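Long-range contact in D-glycerate 3-kinase (Cryptococcus neoformans var. grubii serotype A, PDB 6CKG), which probably phosphorylates D-glycerate at its 3-hydroxyl group, drawing the phosphate from ATP: residues 45-57 and 245-259. Residues are numbered along the deposited sequence; the frame is centred on the assembly and turned at random.
Sequences CPPLVVGVQGPQG and IDCFVQIQPLDLSYV
Strands 48-53 and 247-253 run parallel, paired from Val50–Cys247 to Gln53–Gln250, with their directions 22° apart. They are the central neighbours of a 2-3-1-4-5-6 sheet, whose first five strands have the order of P-loop kinases, and strand 48-53 runs into Gly54–Gly57, the start of a Walker A sequence. The backbone ladder includes Gly51 N to Cys247 O (2.8 Å) and Ile251 N to Gln53 O (2.9 Å). At its beginning Asp246 grips Val49 twice: OD2 accepts Val49 N at 2.8 Å, on its anti side, while Asp246 N donates to Val49 O, which also receives Cys247 N. With CG beside its own backbone N (chi1 -60°), the carboxylate folds back to this position, and a water joins OD2 to Pro47 O. Val50, Val52, Cys247 and Val249 share one face, with SG of Cys247 3.7 Å from CG2 of Val50; helix 19-38 packs against Cys247 and Val249. On the opposite face the Phe248 ring carries Gly51 O over one side, near the rim, and meets Gln53 CB at its edge. Gln53 and Gln250 lie side by side, amide planes 75° apart, and NE2 of Gln250 donates to OE1 of Gln53 (3.2 Å). Their other amide atoms reach Trp182 O and Arg315 NE. Beyond strand 48-53, the Pro55 ring sets CB 3.5 Å from CG2 of Val259, while its CG faces CD of Pro253.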
loop_
_atom_site.group_PDB
_atom_site.type_symbol
_atom_site.label_atom_id
_atom_site.label_comp_id
_atom_site.label_asym_id
_atom_site.label_seq_id
_atom_site.Cartn_x
_atom_site.Cartn_y
_atom_site.Cartn_z
ATOM N N CYS A 45 -16.966 -19.247 -4.857
ATOM C CA CYS A 45 -16.364 -18.380 -3.852
ATOM C C CYS A 45 -15.281 -17.514 -4.492
ATOM O O CYS A 45 -14.402 -18.035 -5.196
ATOM C CB CYS A 45 -15.781 -19.190 -2.696
ATOM S SG CYS A 45 -15.172 -18.109 -1.354
ATOM N N PRO A 46 -15.319 -16.201 -4.301
ATOM C CA PRO A 46 -14.284 -15.333 -4.862
ATOM C C PRO A 46 -12.959 -15.547 -4.153
ATOM O O PRO A 46 -12.926 -16.139 -3.060
ATOM C CB PRO A 46 -14.824 -13.915 -4.601
ATOM C CG PRO A 46 -16.217 -14.090 -4.095
ATOM C CD PRO A 46 -16.311 -15.450 -3.517
ATOM N N PRO A 47 -11.851 -15.079 -4.736
ATOM C CA PRO A 47 -10.588 -15.044 -3.984
ATOM C C PRO A 47 -10.753 -14.247 -2.698
ATOM O O PRO A 47 -11.492 -13.262 -2.649
ATOM C CB PRO A 47 -9.613 -14.335 -4.934
ATOM C CG PRO A 47 -10.286 -14.283 -6.259
ATOM C CD PRO A 47 -11.748 -14.398 -6.043
ATOM N N LEU A 48 -10.046 -14.683 -1.657
ATOM C CA LEU A 48 -9.869 -13.877 -0.458
ATOM C C LEU A 48 -8.950 -12.715 -0.791
ATOM O O LEU A 48 -7.843 -12.931 -1.285
ATOM C CB LEU A 48 -9.262 -14.724 0.660
ATOM C CG LEU A 48 -8.897 -14.002 1.960
ATOM C CD1 LEU A 48 -10.175 -13.680 2.755
ATOM C CD2 LEU A 48 -7.930 -14.866 2.800
ATOM N N VAL A 49 -9.391 -11.485 -0.533
ATOM C CA VAL A 49 -8.554 -10.306 -0.763
ATOM C C VAL A 49 -7.862 -9.950 0.551
ATOM O O VAL A 49 -8.512 -9.543 1.519
ATOM C CB VAL A 49 -9.355 -9.106 -1.288
ATOM C CG1 VAL A 49 -8.405 -7.934 -1.543
ATOM C CG2 VAL A 49 -10.115 -9.461 -2.559
ATOM N N VAL A 50 -6.541 -10.069 0.567
ATOM C CA VAL A 50 -5.723 -9.719 1.718
ATOM C C VAL A 50 -5.074 -8.370 1.429
ATOM O O VAL A 50 -4.191 -8.277 0.574
ATOM C CB VAL A 50 -4.654 -10.789 1.987
ATOM C CG1 VAL A 50 -3.867 -10.461 3.238
ATOM C CG2 VAL A 50 -5.281 -12.194 2.076
ATOM N N GLY A 51 -5.492 -7.320 2.142
ATOM C CA GLY A 51 -4.759 -6.058 2.100
ATOM C C GLY A 51 -3.480 -6.140 2.927
ATOM O O GLY A 51 -3.431 -6.778 3.974
ATOM N N VAL A 52 -2.435 -5.474 2.447
ATOM C CA VAL A 52 -1.145 -5.461 3.135
ATOM C C VAL A 52 -0.618 -4.035 3.135
ATOM O O VAL A 52 -0.577 -3.384 2.084
ATOM C CB VAL A 52 -0.120 -6.408 2.473
ATOM C CG1 VAL A 52 1.241 -6.292 3.175
ATOM C CG2 VAL A 52 -0.622 -7.854 2.494
ATOM N N GLN A 53 -0.239 -3.531 4.310
ATOM C CA GLN A 53 0.365 -2.203 4.384
ATOM C C GLN A 53 1.583 -2.259 5.292
ATOM O O GLN A 53 1.595 -2.965 6.305
ATOM C CB GLN A 53 -0.637 -1.136 4.862
ATOM C CG GLN A 53 -0.090 0.341 4.862
ATOM C CD GLN A 53 0.736 0.686 6.098
ATOM O OE1 GLN A 53 0.556 0.100 7.163
ATOM N NE2 GLN A 53 1.653 1.635 5.955
ATOM N N GLY A 54 2.619 -1.535 4.896
ATOM C CA GLY A 54 3.847 -1.465 5.644
ATOM C C GLY A 54 4.721 -0.370 5.069
ATOM O O GLY A 54 4.547 0.060 3.923
ATOM N N PRO A 55 5.678 0.107 5.852
ATOM C CA PRO A 55 6.428 1.298 5.462
ATOM C C PRO A 55 7.487 1.003 4.413
ATOM O O PRO A 55 7.861 -0.145 4.155
ATOM C CB PRO A 55 7.076 1.742 6.775
ATOM C CG PRO A 55 7.268 0.480 7.512
ATOM C CD PRO A 55 6.071 -0.371 7.187
ATOM N N GLN A 56 7.953 2.092 3.801
ATOM C CA GLN A 56 9.131 2.092 2.947
ATOM C C GLN A 56 10.342 1.572 3.705
ATOM O O GLN A 56 10.863 2.251 4.597
ATOM C CB GLN A 56 9.411 3.503 2.428
ATOM C CG GLN A 56 8.730 3.820 1.128
ATOM C CD GLN A 56 7.703 4.909 1.260
ATOM O OE1 GLN A 56 7.070 5.068 2.307
ATOM N NE2 GLN A 56 7.533 5.679 0.196
ATOM N N GLY A 57 10.794 0.373 3.357
ATOM C CA GLY A 57 11.952 -0.217 3.995
ATOM C C GLY A 57 11.613 -1.300 4.995
ATOM O O GLY A 57 12.450 -2.152 5.297
ATOM N N ILE A 245 -11.459 -5.104 0.257
ATOM C CA ILE A 245 -10.502 -5.904 1.017
ATOM C C ILE A 245 -11.224 -6.686 2.113
ATOM O O ILE A 245 -12.025 -6.127 2.876
ATOM C CB ILE A 245 -9.415 -4.994 1.611
ATOM C CG1 ILE A 245 -8.657 -4.290 0.471
ATOM C CG2 ILE A 245 -8.502 -5.766 2.542
ATOM C CD1 ILE A 245 -7.591 -3.281 0.942
ATOM N N ASP A 246 -10.910 -7.983 2.222
ATOM C CA ASP A 246 -11.554 -8.875 3.183
ATOM C C ASP A 246 -10.819 -8.948 4.516
ATOM O O ASP A 246 -11.456 -9.014 5.570
ATOM C CB ASP A 246 -11.660 -10.294 2.606
ATOM C CG ASP A 246 -12.463 -10.346 1.325
ATOM O OD1 ASP A 246 -13.542 -9.734 1.282
ATOM O OD2 ASP A 246 -12.012 -10.989 0.356
ATOM N N CYS A 247 -9.492 -8.978 4.495
ATOM C CA CYS A 247 -8.715 -9.074 5.725
ATOM C C CYS A 247 -7.414 -8.314 5.504
ATOM O O CYS A 247 -7.113 -7.878 4.394
ATOM C CB CYS A 247 -8.485 -10.551 6.121
ATOM S SG CYS A 247 -7.501 -11.480 4.909
ATOM N N PHE A 248 -6.629 -8.151 6.567
ATOM C CA PHE A 248 -5.562 -7.159 6.490
ATOM C C PHE A 248 -4.354 -7.599 7.300
ATOM O O PHE A 248 -4.490 -8.111 8.420
ATOM C CB PHE A 248 -6.057 -5.792 7.011
ATOM C CG PHE A 248 -5.382 -4.591 6.366
ATOM C CD1 PHE A 248 -4.113 -4.200 6.756
ATOM C CD2 PHE A 248 -6.031 -3.853 5.382
ATOM C CE1 PHE A 248 -3.492 -3.073 6.190
ATOM C CE2 PHE A 248 -5.416 -2.722 4.799
ATOM C CZ PHE A 248 -4.146 -2.335 5.217
ATOM N N VAL A 249 -3.173 -7.351 6.743
ATOM C CA VAL A 249 -1.896 -7.581 7.415
ATOM C C VAL A 249 -1.135 -6.264 7.412
ATOM O O VAL A 249 -0.955 -5.659 6.348
ATOM C CB VAL A 249 -1.070 -8.679 6.717
ATOM C CG1 VAL A 249 0.277 -8.879 7.429
ATOM C CG2 VAL A 249 -1.858 -10.005 6.661
ATOM N N GLN A 250 -0.676 -5.828 8.584
ATOM C CA GLN A 250 0.052 -4.568 8.687
ATOM C C GLN A 250 1.401 -4.776 9.367
ATOM O O GLN A 250 1.489 -5.455 10.390
ATOM C CB GLN A 250 -0.769 -3.514 9.452
ATOM C CG GLN A 250 0.026 -2.254 9.763
ATOM C CD GLN A 250 -0.764 -1.235 10.575
ATOM O OE1 GLN A 250 -1.288 -1.548 11.641
ATOM N NE2 GLN A 250 -0.864 -0.017 10.060
ATOM N N ILE A 251 2.452 -4.201 8.793
ATOM C CA ILE A 251 3.763 -4.158 9.427
ATOM C C ILE A 251 3.935 -2.750 9.988
ATOM O O ILE A 251 3.990 -1.776 9.232
ATOM C CB ILE A 251 4.887 -4.503 8.443
ATOM C CG1 ILE A 251 4.635 -5.878 7.813
ATOM C CG2 ILE A 251 6.219 -4.496 9.167
ATOM C CD1 ILE A 251 5.556 -6.204 6.646
ATOM N N GLN A 252 3.996 -2.634 11.314
ATOM C CA GLN A 252 4.042 -1.335 11.973
ATOM C C GLN A 252 5.378 -1.183 12.684
ATOM O O GLN A 252 5.674 -1.973 13.599
ATOM C CB GLN A 252 2.893 -1.204 12.974
ATOM C CG GLN A 252 2.859 0.119 13.706
ATOM C CD GLN A 252 1.738 0.158 14.718
ATOM O OE1 GLN A 252 0.605 0.534 14.402
ATOM N NE2 GLN A 252 2.041 -0.252 15.936
ATOM N N PRO A 253 6.221 -0.216 12.320
ATOM C CA PRO A 253 7.436 0.013 13.106
ATOM C C PRO A 253 7.073 0.490 14.502
ATOM O O PRO A 253 6.024 1.105 14.715
ATOM C CB PRO A 253 8.169 1.104 12.321
ATOM C CG PRO A 253 7.075 1.852 11.639
ATOM C CD PRO A 253 6.021 0.827 11.296
ATOM N N LEU A 254 7.946 0.169 15.462
ATOM C CA LEU A 254 7.824 0.729 16.803
ATOM C C LEU A 254 7.755 2.242 16.756
ATOM O O LEU A 254 6.992 2.868 17.504
ATOM C CB LEU A 254 9.010 0.296 17.669
ATOM C CG LEU A 254 8.842 -0.973 18.485
ATOM C CD1 LEU A 254 10.148 -1.344 19.166
ATOM C CD2 LEU A 254 7.737 -0.772 19.500
ATOM N N ASP A 255 8.549 2.848 15.875
ATOM C CA ASP A 255 8.647 4.295 15.758
ATOM C C ASP A 255 8.678 4.640 14.283
ATOM O O ASP A 255 9.368 3.982 13.502
ATOM C CB ASP A 255 9.904 4.831 16.453
ATOM C CG ASP A 255 9.913 6.354 16.576
ATOM O OD1 ASP A 255 9.724 7.068 15.570
ATOM O OD2 ASP A 255 10.110 6.839 17.703
ATOM N N LEU A 256 7.922 5.668 13.913
ATOM C CA LEU A 256 7.884 6.109 12.528
ATOM C C LEU A 256 9.246 6.591 12.038
ATOM O O LEU A 256 9.461 6.672 10.824
ATOM C CB LEU A 256 6.831 7.212 12.384
ATOM C CG LEU A 256 5.764 7.172 11.284
ATOM C CD1 LEU A 256 5.325 5.752 10.899
ATOM C CD2 LEU A 256 4.559 8.002 11.735
ATOM N N SER A 257 10.174 6.902 12.947
ATOM C CA SER A 257 11.503 7.336 12.524
ATOM C C SER A 257 12.247 6.250 11.763
ATOM O O SER A 257 13.141 6.568 10.968
ATOM C CB SER A 257 12.330 7.770 13.732
ATOM O OG SER A 257 12.646 6.655 14.547
ATOM N N TYR A 258 11.897 4.976 11.984
ATOM C CA TYR A 258 12.565 3.886 11.279
ATOM C C TYR A 258 12.441 4.037 9.768
ATOM O O TYR A 258 13.329 3.603 9.028
ATOM C CB TYR A 258 11.987 2.527 11.705
ATOM C CG TYR A 258 12.112 2.164 13.180
ATOM C CD1 TYR A 258 12.791 2.986 14.081
ATOM C CD2 TYR A 258 11.549 0.987 13.665
ATOM C CE1 TYR A 258 12.893 2.648 15.415
ATOM C CE2 TYR A 258 11.650 0.641 15.000
ATOM C CZ TYR A 258 12.321 1.474 15.868
ATOM O OH TYR A 258 12.418 1.120 17.194
ATOM N N VAL A 259 11.361 4.658 9.289
ATOM C CA VAL A 259 11.107 4.690 7.850
ATOM C C VAL A 259 12.231 5.411 7.116
ATOM O O VAL A 259 12.682 4.961 6.053
ATOM C CB VAL A 259 9.737 5.331 7.564
ATOM C CG1 VAL A 259 9.491 5.414 6.071
ATOM C CG2 VAL A 259 8.629 4.539 8.249
HETATM O O HOH W 1 -13.424 -11.453 -1.890
HETATM O O HOH W 2 2.687 0.519 9.135
#